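Local coordinates for glycoside hydrolase family protein (Novosphingobium sp. PP1Y, PDB 6Q2F) that probably hydrolyses alpha-L-rhamnosides, releasing terminal rhamnose from its substrates as an alpha-L-rhamnosidase, at residues Y265-P279 with M367-V379. Sequence-based numbering, arbitrary orientation.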
ATOM      1  N   TYR A 265     -10.449  -1.370  47.956  1.00 77.55           N
ATOM      2  CA  TYR A 265     -10.098  -2.483  48.812  1.00 74.28           C
ATOM      3  C   TYR A 265     -10.139  -2.022  50.275  1.00 80.22           C
ATOM      4  O   TYR A 265     -10.251  -0.846  50.558  1.00 82.48           O
ATOM      5  CB  TYR A 265      -8.684  -2.957  48.501  1.00 72.21           C
ATOM      6  CG  TYR A 265      -8.538  -3.728  47.215  1.00 75.07           C
ATOM      7  CD1 TYR A 265      -8.344  -3.084  46.028  1.00 70.01           C
ATOM      8  CD2 TYR A 265      -8.597  -5.101  47.196  1.00 78.90           C
ATOM      9  CE1 TYR A 265      -8.219  -3.774  44.857  1.00 69.38           C
ATOM     10  CE2 TYR A 265      -8.473  -5.800  46.020  1.00 77.09           C
ATOM     11  CZ  TYR A 265      -8.282  -5.127  44.860  1.00 72.94           C
ATOM     12  OH  TYR A 265      -8.152  -5.802  43.686  1.00 74.01           O
ATOM     13  N   GLN A 266     -10.061  -2.960  51.199  1.00 83.58           N
ATOM     14  CA  GLN A 266     -10.068  -2.652  52.624  1.00 91.54           C
ATOM     15  C   GLN A 266      -8.687  -2.633  53.252  1.00 89.96           C
ATOM     16  O   GLN A 266      -8.544  -2.589  54.451  1.00 93.94           O
ATOM     17  CB  GLN A 266     -10.971  -3.622  53.365  1.00 99.69           C
ATOM     18  CG  GLN A 266     -12.433  -3.334  53.120  1.00106.53           C
ATOM     19  CD  GLN A 266     -13.274  -4.569  53.156  1.00112.59           C
ATOM     20  OE1 GLN A 266     -12.885  -5.574  53.736  1.00114.94           O
ATOM     21  NE2 GLN A 266     -14.435  -4.510  52.525  1.00115.30           N
ATOM     22  N   ARG A 267      -7.663  -2.705  52.438  1.00 86.21           N
ATOM     23  CA  ARG A 267      -6.306  -2.697  52.934  1.00 83.00           C
ATOM     24  C   ARG A 267      -5.437  -2.309  51.758  1.00 89.35           C
ATOM     25  O   ARG A 267      -5.915  -2.319  50.648  1.00 82.79           O
ATOM     26  CB  ARG A 267      -5.949  -4.088  53.425  1.00 72.72           C
ATOM     27  N   PRO A 268      -4.183  -1.943  51.959  1.00 94.05           N
ATOM     28  CA  PRO A 268      -3.385  -1.677  50.766  1.00 91.33           C
ATOM     29  C   PRO A 268      -2.952  -2.991  50.150  1.00 88.62           C
ATOM     30  O   PRO A 268      -2.663  -3.962  50.848  1.00 92.23           O
ATOM     31  CB  PRO A 268      -2.195  -0.879  51.310  1.00 92.45           C
ATOM     32  CG  PRO A 268      -1.987  -1.458  52.671  1.00 92.14           C
ATOM     33  CD  PRO A 268      -3.385  -1.794  53.190  1.00 93.82           C
ATOM     34  N   VAL A 269      -2.958  -3.031  48.824  1.00 84.58           N
ATOM     35  CA  VAL A 269      -2.474  -4.186  48.083  1.00 81.39           C
ATOM     36  C   VAL A 269      -1.374  -3.714  47.148  1.00 78.85           C
ATOM     37  O   VAL A 269      -1.393  -2.579  46.660  1.00 76.24           O
ATOM     38  CB  VAL A 269      -3.594  -4.900  47.297  1.00 79.63           C
ATOM     39  CG1 VAL A 269      -4.333  -5.857  48.202  1.00 76.44           C
ATOM     40  CG2 VAL A 269      -4.555  -3.888  46.694  1.00 79.39           C
ATOM     41  N   THR A 270      -0.403  -4.591  46.912  1.00 77.93           N
ATOM     42  CA  THR A 270       0.733  -4.296  46.046  1.00 77.45           C
ATOM     43  C   THR A 270       0.439  -4.857  44.657  1.00 72.93           C
ATOM     44  O   THR A 270       0.314  -6.073  44.485  1.00 71.21           O
ATOM     45  CB  THR A 270       2.015  -4.880  46.628  1.00 75.94           C
ATOM     46  OG1 THR A 270       1.947  -6.308  46.586  1.00 85.02           O
ATOM     47  CG2 THR A 270       2.166  -4.449  48.074  1.00 71.07           C
ATOM     48  N   VAL A 271       0.313  -3.967  43.676  1.00 69.67           N
ATOM     49  CA  VAL A 271      -0.040  -4.321  42.305  1.00 64.07           C
ATOM     50  C   VAL A 271       1.169  -4.090  41.411  1.00 63.73           C
ATOM     51  O   VAL A 271       1.882  -3.092  41.566  1.00 65.06           O
ATOM     52  CB  VAL A 271      -1.245  -3.497  41.813  1.00 59.32           C
ATOM     53  CG1 VAL A 271      -1.540  -3.793  40.360  1.00 54.74           C
ATOM     54  CG2 VAL A 271      -2.458  -3.794  42.673  1.00 60.56           C
ATOM     55  N   ARG A 272       1.389  -5.018  40.501  1.00 65.32           N
ATOM     56  CA  ARG A 272       2.470  -4.933  39.537  1.00 52.61           C
ATOM     57  C   ARG A 272       2.012  -4.939  38.085  1.00 55.21           C
ATOM     58  O   ARG A 272       2.722  -4.505  37.229  1.00 57.74           O
ATOM     59  CB  ARG A 272       3.471  -6.033  39.773  1.00 51.14           C
ATOM     60  CG  ARG A 272       4.438  -5.710  40.864  1.00 51.96           C
ATOM     61  CD  ARG A 272       5.254  -6.918  41.213  1.00 56.22           C
ATOM     62  NE  ARG A 272       6.016  -6.705  42.419  1.00 66.95           N
ATOM     63  CZ  ARG A 272       5.505  -6.806  43.639  1.00 71.17           C
ATOM     64  NH1 ARG A 272       4.242  -7.121  43.796  1.00 67.12           N
ATOM     65  NH2 ARG A 272       6.261  -6.594  44.689  1.00 71.00           N
ATOM     66  N   SER A 273       0.832  -5.485  37.831  1.00 59.43           N
ATOM     67  CA  SER A 273       0.332  -5.529  36.471  1.00 53.27           C
ATOM     68  C   SER A 273      -1.183  -5.547  36.429  1.00 54.33           C
ATOM     69  O   SER A 273      -1.841  -5.976  37.376  1.00 51.69           O
ATOM     70  CB  SER A 273       0.889  -6.753  35.737  1.00 48.22           C
ATOM     71  OG  SER A 273       2.305  -6.716  35.685  1.00 63.44           O
ATOM     72  N   ALA A 274      -1.729  -5.083  35.313  1.00 51.49           N
ATOM     73  CA  ALA A 274      -3.147  -5.080  35.122  1.00 45.98           C
ATOM     74  C   ALA A 274      -3.561  -5.487  33.726  1.00 41.64           C
ATOM     75  O   ALA A 274      -2.929  -5.135  32.779  1.00 42.91           O
ATOM     76  CB  ALA A 274      -3.660  -3.700  35.388  1.00 52.18           C
ATOM     77  N   THR A 275      -4.664  -6.195  33.611  1.00 47.71           N
ATOM     78  CA  THR A 275      -5.214  -6.568  32.315  1.00 49.32           C
ATOM     79  C   THR A 275      -6.622  -5.998  32.195  1.00 47.82           C
ATOM     80  O   THR A 275      -7.427  -6.118  33.127  1.00 48.35           O
ATOM     81  CB  THR A 275      -5.234  -8.093  32.131  1.00 42.56           C
ATOM     82  OG1 THR A 275      -3.909  -8.609  32.291  1.00 44.30           O
ATOM     83  CG2 THR A 275      -5.742  -8.448  30.748  1.00 39.94           C
ATOM     84  N   VAL A 276      -6.918  -5.378  31.053  1.00 45.38           N
ATOM     85  CA  VAL A 276      -8.218  -4.771  30.800  1.00 45.24           C
ATOM     86  C   VAL A 276      -8.738  -5.249  29.450  1.00 48.17           C
ATOM     87  O   VAL A 276      -7.966  -5.401  28.499  1.00 49.32           O
ATOM     88  CB  VAL A 276      -8.126  -3.231  30.838  1.00 51.23           C
ATOM     89  CG1 VAL A 276      -9.433  -2.606  30.415  1.00 50.34           C
ATOM     90  CG2 VAL A 276      -7.757  -2.766  32.231  1.00 52.66           C
ATOM     91  N   PHE A 277     -10.046  -5.493  29.365  1.00 47.06           N
ATOM     92  CA  PHE A 277     -10.690  -5.631  28.065  1.00 47.22           C
ATOM     93  C   PHE A 277     -12.052  -4.958  28.080  1.00 51.28           C
ATOM     94  O   PHE A 277     -12.876  -5.207  28.967  1.00 51.54           O
ATOM     95  CB  PHE A 277     -10.841  -7.092  27.636  1.00 36.12           C
ATOM     96  CG  PHE A 277     -11.445  -7.244  26.268  1.00 46.12           C
ATOM     97  CD1 PHE A 277     -10.792  -6.747  25.148  1.00 38.81           C
ATOM     98  CD2 PHE A 277     -12.670  -7.869  26.101  1.00 49.06           C
ATOM     99  CE1 PHE A 277     -11.350  -6.880  23.881  1.00 39.74           C
ATOM    100  CE2 PHE A 277     -13.236  -8.004  24.842  1.00 44.67           C
ATOM    101  CZ  PHE A 277     -12.576  -7.512  23.729  1.00 40.94           C
ATOM    102  N   VAL A 278     -12.272  -4.103  27.088  1.00 45.11           N
ATOM    103  CA  VAL A 278     -13.537  -3.441  26.814  1.00 47.88           C
ATOM    104  C   VAL A 278     -14.057  -3.998  25.492  1.00 53.36           C
ATOM    105  O   VAL A 278     -13.461  -3.733  24.437  1.00 57.26           O
ATOM    106  CB  VAL A 278     -13.370  -1.918  26.747  1.00 51.05           C
ATOM    107  CG1 VAL A 278     -14.701  -1.243  26.392  1.00 45.52           C
ATOM    108  CG2 VAL A 278     -12.809  -1.393  28.056  1.00 48.78           C
ATOM    109  N   PRO A 279     -15.130  -4.788  25.495  1.00 56.99           N
ATOM    110  CA  PRO A 279     -15.651  -5.331  24.234  1.00 53.00           C
ATOM    111  C   PRO A 279     -15.998  -4.218  23.260  1.00 57.12           C
ATOM    112  O   PRO A 279     -16.268  -3.082  23.655  1.00 60.19           O
ATOM    113  CB  PRO A 279     -16.899  -6.102  24.671  1.00 49.89           C
ATOM    114  CG  PRO A 279     -16.627  -6.464  26.090  1.00 58.95           C
ATOM    115  CD  PRO A 279     -15.831  -5.328  26.670  1.00 56.46           C
HETATM  116  N   MSE A 367     -19.486  -1.399  28.655  1.00 82.17           N
HETATM  117  CA  MSE A 367     -19.209  -2.540  29.461  1.00 80.82           C
HETATM  118  C   MSE A 367     -17.740  -2.769  29.505  1.00 71.81           C
HETATM  119  O   MSE A 367     -17.087  -2.599  28.484  1.00 66.38           O
HETATM  120  CB  MSE A 367     -20.002  -3.668  28.810  1.00 93.59           C
HETATM  121  CG  MSE A 367     -19.310  -5.017  28.765  1.00110.33           C
HETATM  122 SE   MSE A 367     -20.227  -6.330  29.872  1.00125.41          SE
HETATM  123  CE  MSE A 367     -21.110  -7.288  28.420  1.00121.63           C
ATOM    124  N   VAL A 368     -17.221  -3.141  30.663  1.00 65.14           N
ATOM    125  CA  VAL A 368     -15.833  -3.462  30.847  1.00 61.29           C
ATOM    126  C   VAL A 368     -15.880  -4.945  31.109  1.00 56.63           C
ATOM    127  O   VAL A 368     -16.359  -5.369  32.117  1.00 57.53           O
ATOM    128  CB  VAL A 368     -15.222  -2.736  32.008  1.00 65.29           C
ATOM    129  CG1 VAL A 368     -13.885  -3.332  32.362  1.00 61.56           C
ATOM    130  CG2 VAL A 368     -15.065  -1.285  31.663  1.00 68.01           C
ATOM    131  N   GLY A 369     -15.399  -5.739  30.171  1.00 55.04           N
ATOM    132  CA  GLY A 369     -15.472  -7.181  30.291  1.00 49.06           C
ATOM    133  C   GLY A 369     -14.472  -7.779  31.263  1.00 51.95           C
ATOM    134  O   GLY A 369     -14.798  -8.723  31.984  1.00 53.06           O
ATOM    135  N   GLN A 370     -13.255  -7.247  31.293  1.00 49.08           N
ATOM    136  CA  GLN A 370     -12.217  -7.734  32.184  1.00 45.14           C
ATOM    137  C   GLN A 370     -11.449  -6.556  32.757  1.00 51.21           C
ATOM    138  O   GLN A 370     -11.116  -5.610  32.036  1.00 52.92           O
ATOM    139  CB  GLN A 370     -11.244  -8.672  31.456  1.00 41.89           C
ATOM    140  CG  GLN A 370     -10.152  -9.251  32.352  1.00 47.40           C
ATOM    141  CD  GLN A 370      -9.127 -10.051  31.568  1.00 47.27           C
ATOM    142  OE1 GLN A 370      -8.977  -9.867  30.369  1.00 40.33           O
ATOM    143  NE2 GLN A 370      -8.424 -10.951  32.244  1.00 53.21           N
ATOM    144  N   PHE A 371     -11.159  -6.629  34.055  1.00 51.19           N
ATOM    145  CA  PHE A 371     -10.289  -5.653  34.708  1.00 54.03           C
ATOM    146  C   PHE A 371      -9.638  -6.386  35.876  1.00 55.99           C
ATOM    147  O   PHE A 371     -10.254  -6.541  36.935  1.00 57.78           O
ATOM    148  CB  PHE A 371     -11.062  -4.425  35.170  1.00 58.88           C
ATOM    149  CG  PHE A 371     -10.198  -3.354  35.773  1.00 66.56           C
ATOM    150  CD1 PHE A 371      -8.831  -3.314  35.527  1.00 64.50           C
ATOM    151  CD2 PHE A 371     -10.749  -2.388  36.593  1.00 70.55           C
ATOM    152  CE1 PHE A 371      -8.034  -2.327  36.085  1.00 65.82           C
ATOM    153  CE2 PHE A 371      -9.953  -1.398  37.154  1.00 74.58           C
ATOM    154  CZ  PHE A 371      -8.596  -1.371  36.900  1.00 73.62           C
ATOM    155  N   GLU A 372      -8.402  -6.832  35.672  1.00 59.46           N
ATOM    156  CA  GLU A 372      -7.730  -7.749  36.582  1.00 58.20           C
ATOM    157  C   GLU A 372      -6.409  -7.146  37.031  1.00 54.34           C
ATOM    158  O   GLU A 372      -5.588  -6.752  36.196  1.00 59.18           O
ATOM    159  CB  GLU A 372      -7.498  -9.099  35.895  1.00 62.55           C
ATOM    160  CG  GLU A 372      -6.982 -10.206  36.794  1.00 75.39           C
ATOM    161  CD  GLU A 372      -7.156 -11.577  36.157  1.00 84.61           C
ATOM    162  OE1 GLU A 372      -8.047 -11.716  35.281  1.00 86.84           O
ATOM    163  OE2 GLU A 372      -6.411 -12.511  36.536  1.00 83.76           O
ATOM    164  N   LEU A 373      -6.207  -7.077  38.343  1.00 52.18           N
ATOM    165  CA  LEU A 373      -4.946  -6.629  38.914  1.00 53.05           C
ATOM    166  C   LEU A 373      -4.122  -7.843  39.338  1.00 58.44           C
ATOM    167  O   LEU A 373      -4.666  -8.832  39.837  1.00 65.57           O
ATOM    168  CB  LEU A 373      -5.184  -5.704  40.110  1.00 51.48           C
ATOM    169  CG  LEU A 373      -6.129  -4.521  39.868  1.00 49.48           C
ATOM    170  CD1 LEU A 373      -6.233  -3.639  41.099  1.00 53.06           C
ATOM    171  CD2 LEU A 373      -5.684  -3.702  38.673  1.00 54.11           C
ATOM    172  N   HIS A 374      -2.808  -7.757  39.142  1.00 53.94           N
ATOM    173  CA  HIS A 374      -1.895  -8.863  39.406  1.00 57.65           C
ATOM    174  C   HIS A 374      -0.847  -8.454  40.432  1.00 60.44           C
ATOM    175  O   HIS A 374      -0.272  -7.363  40.340  1.00 64.27           O
ATOM    176  CB  HIS A 374      -1.202  -9.316  38.119  1.00 59.74           C
ATOM    177  CG  HIS A 374      -2.137  -9.847  37.080  1.00 60.85           C
ATOM    178  ND1 HIS A 374      -2.602 -11.145  37.094  1.00 60.44           N
ATOM    179  CD2 HIS A 374      -2.687  -9.262  35.989  1.00 62.37           C
ATOM    180  CE1 HIS A 374      -3.403 -11.336  36.061  1.00 58.11           C
ATOM    181  NE2 HIS A 374      -3.470 -10.211  35.373  1.00 61.13           N
ATOM    182  N   SER A 375      -0.587  -9.339  41.400  1.00 62.45           N
ATOM    183  CA  SER A 375       0.527  -9.119  42.320  1.00 60.30           C
ATOM    184  C   SER A 375       1.862  -9.239  41.599  1.00 63.63           C
ATOM    185  O   SER A 375       2.808  -8.508  41.907  1.00 63.49           O
ATOM    186  CB  SER A 375       0.480 -10.121  43.474  1.00 63.85           C
ATOM    187  OG  SER A 375      -0.845 -10.388  43.892  1.00 76.17           O
ATOM    188  N   ASP A 376       1.963 -10.162  40.647  1.00 59.72           N
ATOM    189  CA  ASP A 376       3.228 -10.445  39.992  1.00 57.88           C
ATOM    190  C   ASP A 376       3.429  -9.564  38.760  1.00 61.57           C
ATOM    191  O   ASP A 376       2.503  -8.926  38.249  1.00 62.55           O
ATOM    192  CB  ASP A 376       3.321 -11.925  39.607  1.00 59.25           C
ATOM    193  CG  ASP A 376       2.046 -12.449  38.962  1.00 66.75           C
ATOM    194  OD1 ASP A 376       0.975 -11.828  39.150  1.00 71.41           O
ATOM    195  OD2 ASP A 376       2.112 -13.494  38.276  1.00 68.04           O
ATOM    196  N   ALA A 377       4.670  -9.532  38.294  1.00 57.09           N
ATOM    197  CA  ALA A 377       5.026  -8.814  37.083  1.00 47.72           C
ATOM    198  C   ALA A 377       4.760  -9.700  35.877  1.00 45.08           C
ATOM    199  O   ALA A 377       5.233 -10.839  35.823  1.00 47.48           O
ATOM    200  CB  ALA A 377       6.497  -8.395  37.125  1.00 43.64           C
ATOM    201  N   LEU A 378       3.999  -9.183  34.922  1.00 42.00           N
ATOM    202  CA  LEU A 378       3.721  -9.895  33.686  1.00 39.29           C
ATOM    203  C   LEU A 378       4.497  -9.238  32.550  1.00 44.79           C
ATOM    204  O   LEU A 378       5.055  -8.144  32.695  1.00 45.57           O
ATOM    205  CB  LEU A 378       2.214  -9.903  33.387  1.00 40.12           C
ATOM    206  CG  LEU A 378       1.316 -11.020  33.963  1.00 46.94           C
ATOM    207  CD1 LEU A 378       1.597 -11.239  35.418  1.00 48.55           C
ATOM    208  CD2 LEU A 378      -0.171 -10.709  33.765  1.00 44.48           C
ATOM    209  N   VAL A 379       4.540  -9.921  31.406  1.00 46.12           N
ATOM    210  CA  VAL A 379       5.117  -9.298  30.225  1.00 42.71           C
ATOM    211  C   VAL A 379       4.303  -8.062  29.883  1.00 43.36           C
ATOM    212  O   VAL A 379       3.097  -8.143  29.616  1.00 42.74           O
ATOM    213  CB  VAL A 379       5.168 -10.275  29.053  1.00 44.32           C
ATOM    214  CG1 VAL A 379       5.587  -9.530  27.784  1.00 40.52           C
ATOM    215  CG2 VAL A 379       6.147 -11.413  29.362  1.00 38.52           C
TER
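H374 O takes two backbone N-H groups at once: that of R272, 2.9 Å from its N to H374 O and almost straight at 176°, and more weakly that of S273. Two residues thus face one, a classic beta bulge. Beyond it, T275 and E372 exchange a pair of backbone bonds, T275 N to E372 O and E372 N to T275 O, both 2.8 Å. A second classic bulge closes the ladder, G369 and Q370 both giving their N-H to F277 O, the glycine weakly.

R272, itself part of the first bulge, also grips the second chain segment just after strand 370-374 ends. Its extended side chain runs alongside the S375 carbonyl, and NH1 reaches S375 O at 2.7 Å, with the oxygen 20° out of the guanidinium plane.

On one face of the sheet the packing is apolar. F371 and V276 lie side by side and point the same way, CG2 of V276 coming to 3.5 Å from CD1 of F371. L373 splits its two methyls: CD2 rests on CB of A274 at 3.9 Å, while CD1 meets V271 CG2 and lies by the OH end of Y265. L330 and F328 of strand 327-331 and L261 and L263 of strand 260-265 cover this face.

The other face is more polar. Q370 stretches past T275, its CG lying opposite the backbone N (chi1 -178°) and the chain extended beyond it; T275 CG2 touches OE1 of Q370 at 3.6 Å. NE2 turns to E372 OE1, 3.2 Å away, meeting it from above the carboxylate plane. T275 OG1, at the edge of the H374 ring, is hydrogen-bonded to T317.

These are the central strands of a four-stranded antiparallel sheet, packed face to face against a six-stranded one: a beta-sandwich within the rhamnosidase region.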